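Local coordinates for transcription factor SKN7 (Chaetomium thermophilum, PDB 5D5W), which binds heat-shock-element DNA through its HSF-type domain and probably regulates gene expression in response to osmotic and oxidative stress, at residues K10-P15 with S19-S24; S54-L59 with W83-P88. All blocks are in the same frame, centred on the assembly; numbering follows the deposited sequence.

Contact 1 (K10-P15 with S19-S24)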
loop_
_atom_site.group_PDB
_atom_site.type_symbol
_atom_site.label_atom_id
_atom_site.label_comp_id
_atom_site.label_asym_id
_atom_site.label_seq_id
_atom_site.Cartn_x
_atom_site.Cartn_y
_atom_site.Cartn_z
ATOM N N LYS B 10 7.777 -20.181 -3.715
ATOM C CA LYS B 10 7.611 -21.006 -2.510
ATOM C C LYS B 10 6.432 -20.537 -1.658
ATOM O O LYS B 10 5.734 -21.342 -1.037
ATOM C CB LYS B 10 8.902 -21.000 -1.677
ATOM C CG LYS B 10 9.022 -22.174 -0.712
ATOM C CD LYS B 10 10.467 -22.497 -0.341
ATOM C CE LYS B 10 11.030 -21.542 0.704
ATOM N NZ LYS B 10 12.382 -21.964 1.188
ATOM N N MET B 11 6.220 -19.227 -1.644
ATOM C CA MET B 11 5.072 -18.608 -0.989
ATOM C C MET B 11 3.781 -19.146 -1.607
ATOM O O MET B 11 2.809 -19.441 -0.914
ATOM C CB MET B 11 5.150 -17.089 -1.193
ATOM C CG MET B 11 4.487 -16.218 -0.146
ATOM S SD MET B 11 4.683 -14.488 -0.618
ATOM C CE MET B 11 3.623 -14.440 -2.055
ATOM N N LEU B 12 3.794 -19.274 -2.931
ATOM C CA LEU B 12 2.644 -19.749 -3.680
ATOM C C LEU B 12 2.529 -21.275 -3.651
ATOM O O LEU B 12 1.500 -21.827 -4.037
ATOM C CB LEU B 12 2.734 -19.255 -5.130
ATOM C CG LEU B 12 2.495 -17.757 -5.350
ATOM C CD1 LEU B 12 3.120 -17.268 -6.647
ATOM C CD2 LEU B 12 1.009 -17.460 -5.338
ATOM N N GLU B 13 3.576 -21.950 -3.183
ATOM C CA GLU B 13 3.613 -23.412 -3.122
ATOM C C GLU B 13 2.917 -23.922 -1.851
ATOM O O GLU B 13 2.826 -25.132 -1.629
ATOM C CB GLU B 13 5.080 -23.889 -3.165
ATOM C CG GLU B 13 5.326 -25.236 -3.837
ATOM C CD GLU B 13 6.796 -25.471 -4.200
ATOM O OE1 GLU B 13 7.063 -26.131 -5.231
ATOM O OE2 GLU B 13 7.689 -25.002 -3.461
ATOM N N ASP B 14 2.417 -22.999 -1.029
ATOM C CA ASP B 14 1.899 -23.323 0.303
ATOM C C ASP B 14 0.384 -23.104 0.421
ATOM O O ASP B 14 -0.090 -21.972 0.317
ATOM C CB ASP B 14 2.623 -22.473 1.345
ATOM C CG ASP B 14 2.281 -22.874 2.761
ATOM O OD1 ASP B 14 1.212 -23.492 2.972
ATOM O OD2 ASP B 14 3.086 -22.564 3.663
ATOM N N PRO B 15 -0.384 -24.190 0.664
ATOM C CA PRO B 15 -1.844 -24.049 0.758
ATOM C C PRO B 15 -2.355 -23.365 2.034
ATOM O O PRO B 15 -3.525 -22.977 2.085
ATOM C CB PRO B 15 -2.347 -25.502 0.679
ATOM C CG PRO B 15 -1.206 -26.289 0.131
ATOM C CD PRO B 15 0.012 -25.609 0.676
ATOM N N SER B 19 -6.067 -18.801 0.745
ATOM C CA SER B 19 -7.165 -17.828 0.783
ATOM C C SER B 19 -6.710 -16.407 0.460
ATOM O O SER B 19 -7.478 -15.618 -0.092
ATOM C CB SER B 19 -7.826 -17.848 2.165
ATOM O OG SER B 19 -6.863 -17.618 3.184
ATOM N N VAL B 20 -5.458 -16.101 0.799
ATOM C CA VAL B 20 -4.919 -14.746 0.686
ATOM C C VAL B 20 -3.845 -14.558 -0.401
ATOM O O VAL B 20 -3.679 -13.450 -0.905
ATOM C CB VAL B 20 -4.377 -14.254 2.047
ATOM C CG1 VAL B 20 -5.421 -14.487 3.138
ATOM C CG2 VAL B 20 -3.068 -14.941 2.406
ATOM N N VAL B 21 -3.108 -15.613 -0.741
ATOM C CA VAL B 21 -2.192 -15.591 -1.887
ATOM C C VAL B 21 -2.225 -16.946 -2.593
ATOM O O VAL B 21 -1.990 -17.981 -1.953
ATOM C CB VAL B 21 -0.733 -15.304 -1.465
ATOM C CG1 VAL B 21 0.196 -15.281 -2.677
ATOM C CG2 VAL B 21 -0.638 -13.988 -0.728
ATOM N N ARG B 22 -2.500 -16.941 -3.902
ATOM C CA ARG B 22 -2.537 -18.181 -4.688
ATOM C C ARG B 22 -2.307 -17.957 -6.179
ATOM O O ARG B 22 -2.368 -16.832 -6.661
ATOM C CB ARG B 22 -3.883 -18.890 -4.489
ATOM C CG ARG B 22 -5.096 -18.121 -5.002
ATOM C CD ARG B 22 -6.363 -18.958 -4.882
ATOM N NE ARG B 22 -7.560 -18.286 -5.392
ATOM C CZ ARG B 22 -8.235 -17.326 -4.754
ATOM N NH1 ARG B 22 -7.836 -16.875 -3.562
ATOM N NH2 ARG B 22 -9.316 -16.801 -5.322
ATOM N N TRP B 23 -2.053 -19.046 -6.901
ATOM C CA TRP B 23 -1.993 -19.025 -8.362
ATOM C C TRP B 23 -3.376 -18.760 -8.936
ATOM O O TRP B 23 -4.391 -19.200 -8.389
ATOM C CB TRP B 23 -1.498 -20.364 -8.929
ATOM C CG TRP B 23 -0.068 -20.709 -8.635
ATOM C CD1 TRP B 23 0.384 -21.600 -7.706
ATOM C CD2 TRP B 23 1.096 -20.187 -9.287
ATOM N NE1 TRP B 23 1.761 -21.654 -7.726
ATOM C CE2 TRP B 23 2.222 -20.799 -8.690
ATOM C CE3 TRP B 23 1.299 -19.258 -10.313
ATOM C CZ2 TRP B 23 3.525 -20.512 -9.082
ATOM C CZ3 TRP B 23 2.601 -18.977 -10.711
ATOM C CH2 TRP B 23 3.694 -19.605 -10.096
ATOM N N SER B 24 -3.409 -18.053 -10.056
ATOM C CA SER B 24 -4.633 -17.894 -10.820
ATOM C C SER B 24 -5.003 -19.251 -11.387
ATOM O O SER B 24 -4.128 -20.031 -11.753
ATOM C CB SER B 24 -4.437 -16.899 -11.963
ATOM O OG SER B 24 -3.797 -17.512 -13.068
HETATM O O HOH W 1 -1.074 -20.635 -1.870
#

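Contact 2 (S54-L59 with W83-P88). With nucleotides of chain A; nucleotides of chain C.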
loop_
_atom_site.group_PDB
_atom_site.type_symbol
_atom_site.label_atom_id
_atom_site.label_comp_id
_atom_site.label_asym_id
_atom_site.label_seq_id
_atom_site.Cartn_x
_atom_site.Cartn_y
_atom_site.Cartn_z
ATOM N N SER B 54 6.634 -2.159 -1.177
ATOM C CA SER B 54 7.958 -2.732 -1.428
ATOM C C SER B 54 7.874 -4.095 -2.113
ATOM O O SER B 54 8.757 -4.460 -2.902
ATOM C CB SER B 54 8.735 -2.839 -0.123
ATOM O OG SER B 54 8.862 -1.561 0.467
ATOM N N PHE B 55 6.814 -4.845 -1.821
ATOM C CA PHE B 55 6.546 -6.095 -2.529
ATOM C C PHE B 55 6.209 -5.798 -3.973
ATOM O O PHE B 55 6.689 -6.457 -4.880
ATOM C CB PHE B 55 5.374 -6.830 -1.875
ATOM C CG PHE B 55 5.003 -8.122 -2.553
ATOM C CD1 PHE B 55 5.859 -9.200 -2.525
ATOM C CD2 PHE B 55 3.794 -8.248 -3.206
ATOM C CE1 PHE B 55 5.524 -10.391 -3.143
ATOM C CE2 PHE B 55 3.441 -9.436 -3.819
ATOM C CZ PHE B 55 4.316 -10.510 -3.788
ATOM N N VAL B 56 5.361 -4.799 -4.181
ATOM C CA VAL B 56 4.996 -4.385 -5.520
ATOM C C VAL B 56 6.226 -3.925 -6.307
ATOM O O VAL B 56 6.396 -4.304 -7.462
ATOM C CB VAL B 56 3.934 -3.273 -5.481
ATOM C CG1 VAL B 56 3.778 -2.613 -6.850
ATOM C CG2 VAL B 56 2.603 -3.841 -5.011
ATOM N N ARG B 57 7.079 -3.118 -5.683
ATOM C CA ARG B 57 8.277 -2.604 -6.348
ATOM C C ARG B 57 9.156 -3.724 -6.866
ATOM O O ARG B 57 9.619 -3.667 -7.990
ATOM C CB ARG B 57 9.103 -1.737 -5.407
ATOM C CG ARG B 57 10.335 -1.109 -6.058
ATOM C CD ARG B 57 9.991 0.142 -6.849
ATOM N NE ARG B 57 11.089 0.591 -7.710
ATOM C CZ ARG B 57 11.396 0.054 -8.893
ATOM N NH1 ARG B 57 10.706 -0.968 -9.382
ATOM N NH2 ARG B 57 12.411 0.541 -9.600
ATOM N N GLN B 58 9.395 -4.733 -6.037
ATOM C CA GLN B 58 10.195 -5.887 -6.449
ATOM C C GLN B 58 9.585 -6.608 -7.643
ATOM O O GLN B 58 10.292 -7.114 -8.503
ATOM C CB GLN B 58 10.337 -6.886 -5.290
ATOM C CG GLN B 58 11.424 -6.551 -4.275
ATOM C CD GLN B 58 12.822 -6.817 -4.810
ATOM O OE1 GLN B 58 13.338 -6.063 -5.644
ATOM N NE2 GLN B 58 13.442 -7.889 -4.338
ATOM N N LEU B 59 8.265 -6.686 -7.677
ATOM C CA LEU B 59 7.599 -7.347 -8.775
ATOM C C LEU B 59 7.847 -6.565 -10.064
ATOM O O LEU B 59 8.190 -7.160 -11.069
ATOM C CB LEU B 59 6.098 -7.521 -8.477
ATOM C CG LEU B 59 5.718 -8.530 -7.370
ATOM C CD1 LEU B 59 4.305 -8.292 -6.870
ATOM C CD2 LEU B 59 5.857 -9.975 -7.823
ATOM N N TRP B 83 -4.990 -8.167 -5.986
ATOM C CA TRP B 83 -3.951 -7.689 -6.875
ATOM C C TRP B 83 -3.435 -8.888 -7.638
ATOM O O TRP B 83 -3.050 -9.877 -7.023
ATOM C CB TRP B 83 -2.811 -7.085 -6.057
ATOM C CG TRP B 83 -3.175 -5.811 -5.388
ATOM C CD1 TRP B 83 -4.158 -5.619 -4.464
ATOM C CD2 TRP B 83 -2.557 -4.542 -5.588
ATOM N NE1 TRP B 83 -4.195 -4.302 -4.083
ATOM C CE2 TRP B 83 -3.215 -3.621 -4.753
ATOM C CE3 TRP B 83 -1.507 -4.091 -6.398
ATOM C CZ2 TRP B 83 -2.855 -2.273 -4.701
ATOM C CZ3 TRP B 83 -1.150 -2.760 -6.348
ATOM C CH2 TRP B 83 -1.823 -1.863 -5.509
ATOM N N GLU B 84 -3.425 -8.809 -8.964
ATOM C CA GLU B 84 -2.937 -9.908 -9.785
ATOM C C GLU B 84 -1.716 -9.478 -10.578
ATOM O O GLU B 84 -1.751 -8.434 -11.226
ATOM C CB GLU B 84 -4.027 -10.371 -10.742
ATOM C CG GLU B 84 -3.678 -11.665 -11.454
ATOM C CD GLU B 84 -4.762 -12.133 -12.394
ATOM O OE1 GLU B 84 -5.771 -11.420 -12.553
ATOM O OE2 GLU B 84 -4.596 -13.220 -12.984
ATOM N N PHE B 85 -0.651 -10.284 -10.530
ATOM C CA PHE B 85 0.583 -9.994 -11.269
ATOM C C PHE B 85 0.992 -11.128 -12.180
ATOM O O PHE B 85 0.704 -12.295 -11.904
ATOM C CB PHE B 85 1.728 -9.701 -10.317
ATOM C CG PHE B 85 1.525 -8.461 -9.519
ATOM C CD1 PHE B 85 0.819 -8.505 -8.325
ATOM C CD2 PHE B 85 2.019 -7.250 -9.970
ATOM C CE1 PHE B 85 0.614 -7.363 -7.589
ATOM C CE2 PHE B 85 1.818 -6.099 -9.236
ATOM C CZ PHE B 85 1.110 -6.158 -8.044
ATOM N N LYS B 86 1.692 -10.773 -13.255
ATOM C CA LYS B 86 2.028 -11.724 -14.306
ATOM C C LYS B 86 3.425 -11.506 -14.884
ATOM O O LYS B 86 3.812 -10.394 -15.242
ATOM C CB LYS B 86 0.995 -11.633 -15.423
ATOM C CG LYS B 86 0.907 -12.869 -16.305
ATOM C CD LYS B 86 -0.199 -12.701 -17.343
ATOM C CE LYS B 86 -0.945 -13.998 -17.634
ATOM N NZ LYS B 86 -2.371 -13.748 -17.999
ATOM N N HIS B 87 4.179 -12.591 -14.932
ATOM C CA HIS B 87 5.395 -12.681 -15.712
ATOM C C HIS B 87 5.177 -13.862 -16.663
ATOM O O HIS B 87 4.653 -14.899 -16.244
ATOM C CB HIS B 87 6.583 -12.930 -14.798
ATOM C CG HIS B 87 7.907 -12.590 -15.403
ATOM N ND1 HIS B 87 8.411 -13.238 -16.506
ATOM C CD2 HIS B 87 8.845 -11.689 -15.036
ATOM C CE1 HIS B 87 9.597 -12.745 -16.804
ATOM N NE2 HIS B 87 9.886 -11.805 -15.922
ATOM N N PRO B 88 5.542 -13.703 -17.951
ATOM C CA PRO B 88 5.356 -14.783 -18.929
ATOM C C PRO B 88 6.037 -16.108 -18.564
ATOM O O PRO B 88 5.544 -17.172 -18.935
ATOM C CB PRO B 88 5.985 -14.211 -20.204
ATOM C CG PRO B 88 5.890 -12.733 -20.050
ATOM C CD PRO B 88 6.048 -12.468 -18.586
ATOM P P DA A 7 9.001 -0.699 -15.207
ATOM O OP1 DA A 7 9.571 -1.069 -16.529
ATOM O OP2 DA A 7 8.969 -1.713 -14.121
ATOM O "O5'" DA A 7 9.752 0.599 -14.674
ATOM C "C5'" DA A 7 9.559 1.860 -15.346
ATOM C "C4'" DA A 7 10.353 2.952 -14.673
ATOM O "O4'" DA A 7 9.686 3.350 -13.452
ATOM C "C3'" DA A 7 11.767 2.553 -14.259
ATOM O "O3'" DA A 7 12.614 3.688 -14.459
ATOM C "C2'" DA A 7 11.605 2.220 -12.789
ATOM C "C1'" DA A 7 10.603 3.274 -12.375
ATOM N N9 DA A 7 9.850 3.000 -11.150
ATOM C C8 DA A 7 9.202 1.846 -10.783
ATOM N N7 DA A 7 8.623 1.915 -9.608
ATOM C C5 DA A 7 8.908 3.201 -9.171
ATOM C C6 DA A 7 8.585 3.894 -7.992
ATOM N N6 DA A 7 7.862 3.370 -7.000
ATOM N N1 DA A 7 9.020 5.167 -7.871
ATOM C C2 DA A 7 9.739 5.695 -8.871
ATOM N N3 DA A 7 10.122 5.139 -10.018
ATOM C C4 DA A 7 9.667 3.879 -10.109
ATOM P P DT C 4 10.786 -1.423 3.808
ATOM O OP1 DT C 4 10.558 -1.423 5.273
ATOM O OP2 DT C 4 9.770 -1.998 2.886
ATOM O "O5'" DT C 4 11.069 0.082 3.365
ATOM C "C5'" DT C 4 12.171 0.820 3.925
ATOM C "C4'" DT C 4 12.268 2.180 3.274
ATOM O "O4'" DT C 4 12.809 2.067 1.934
ATOM C "C3'" DT C 4 10.929 2.903 3.132
ATOM O "O3'" DT C 4 11.065 4.215 3.677
ATOM C "C2'" DT C 4 10.673 2.928 1.634
ATOM C "C1'" DT C 4 12.082 2.918 1.072
ATOM N N1 DT C 4 12.234 2.407 -0.306
ATOM C C2 DT C 4 13.081 3.080 -1.158
ATOM O O2 DT C 4 13.696 4.084 -0.835
ATOM N N3 DT C 4 13.171 2.541 -2.416
ATOM C C4 DT C 4 12.529 1.414 -2.889
ATOM O O4 DT C 4 12.726 1.035 -4.040
ATOM C C5 DT C 4 11.664 0.756 -1.942
ATOM C C7 DT C 4 10.909 -0.459 -2.376
ATOM C C6 DT C 4 11.563 1.275 -0.714
ATOM P P DG A 8 14.197 3.526 -14.475
ATOM O OP1 DG A 8 14.662 3.840 -15.844
ATOM O OP2 DG A 8 14.535 2.210 -13.864
ATOM O "O5'" DG A 8 14.687 4.728 -13.553
ATOM C "C5'" DG A 8 14.181 6.056 -13.776
ATOM C "C4'" DG A 8 14.621 6.992 -12.674
ATOM O "O4'" DG A 8 13.823 6.780 -11.484
ATOM C "C3'" DG A 8 16.075 6.835 -12.238
ATOM O "O3'" DG A 8 16.645 8.128 -11.994
ATOM C "C2'" DG A 8 15.974 5.967 -10.995
ATOM C "C1'" DG A 8 14.645 6.393 -10.393
ATOM N N9 DG A 8 13.929 5.359 -9.652
ATOM C C8 DG A 8 13.634 4.086 -10.077
ATOM N N7 DG A 8 12.941 3.403 -9.207
ATOM C C5 DG A 8 12.757 4.281 -8.148
ATOM C C6 DG A 8 12.081 4.103 -6.914
ATOM O O6 DG A 8 11.486 3.098 -6.496
ATOM N N1 DG A 8 12.147 5.248 -6.125
ATOM C C2 DG A 8 12.776 6.416 -6.480
ATOM N N2 DG A 8 12.723 7.414 -5.588
ATOM N N3 DG A 8 13.407 6.594 -7.628
ATOM C C4 DG A 8 13.360 5.493 -8.406
#

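Contact 1 (K10-P15 with S19-S24)
Val21 and Met11 open a small apolar contact between the last part of a helix and an edge strand, an instructive case of a short connection folding a strand back against the helix it follows. CG1 of Val21 lies anti to the backbone N (chi1 -180°), which brings this one methyl between two partners: it stands 3.6 Å from CE of Met11 and 3.5 Å from CD2 of Leu12. Met11 reaches it through a chain extended as far as the sulfur and bent at the last torsion (chi3 69°), so that its terminal methyl does the touching. The backbone of Val21 adds a polar link where no direct hydrogen bond joins the segments. A single water donates to Val21 O at 2.8 Å and to Asp14 O at 2.7 Å, bridging two carbonyls that could not bond to each other.

At Arg22 the contact is with the main chain, whose C atom packs 3.5 Å from Leu12 CD2, while the side chain starts out on the far side of the strand. Trp23 then sets one face of its indole across Leu12. CB of Leu12 sits over that face, 4.1 Å from the centroid of the five-membered ring, in a CH-pi contact, and CD1 lies above the same ring system nearer the rim, 4.1 Å from CZ2. The two branches of Leu12 thus divide the work, CD1 meeting the indole, CD2 the Val21 methyl and the Arg22 backbone.

Helix 35-46 borders the contact, with Phe38 touching both Met11 and Val21. Strand 30-33 is the antiparallel neighbour of 21-23 and brings Phe30 against Leu12, while Tyr9 and Phe90 pack on Trp23; the contact joins the last part of helix 3-12 to 21-23, one of the two outermost strands.

Contact 2 (S54-L59 with W83-P88)
The recognition helix of the HSF-type DNA-binding domain, a winged helix-turn-helix fold, packs here on the sheet through one side and reads DNA with another. Leu59 meets Phe85 squarely: its CD1 methyl stands 3.7 Å from the centroid of the ring and only 6° off the ring normal, a CH-pi contact centred on the face. Phe85 turns its ring to the helix with CG anti to the carbonyl carbon (chi1 -65°). One turn earlier, Val56 turns CG2 toward both aromatic rings, meeting each obliquely, 4.1 Å from Phe85 CZ and the same distance from Trp83 CZ3, a looser fit with no hydrogen bond across the segments.

Arg57 projects to the DNA. A bend at chi2 (81°) carries its guanidinium to DG8 of chain A, where NE donates to O6 at 2.8 Å and NH2 to N7 at 2.9 Å. These two distinctly bent bonds hold the group at the guanine's major-groove edge, and one guanidinium face rests on DA7 of chain A, with DA7 C8 3.4 Å above the guanidinium plane, over the centre of the group. The methyl C7 of DT4 of chain C lies 3.8 Å from Arg57 CB, while the phosphate of that nucleotide accepts a hydrogen bond at OP2 from Ser54 OG.

Phe4 and Leu8 of helix 3-12 also pack on Leu59, and Phe52 meets Trp83 edge-to-face. A recognition helix backed by the antiparallel sheet and inserted in the major groove is the layout of the HSF-type winged helix-turn-helix domain.

How the contacts relate
Contacts 1 and 2 illustrate how a compact DNA-binding domain assembles different helices on one antiparallel sheet. Their centres are 14 Å apart; they flank the middle of the domain, and both segments of contact 1 precede those of contact 2 in sequence. Strand 30-33 lies between strands 21-23 and 82-86 and joins the two sites, with Phe30 touching Leu12 in the first and Leu59 in the second. A direct touch also exists, Ser24 CB lying 3.8 Å from Glu84 OE2. Only contact 2 reaches the DNA; contact 1 is apolar packing of helix 3-12 on strand 21-23, its nearest atom about 11 Å from the bound nucleic acid.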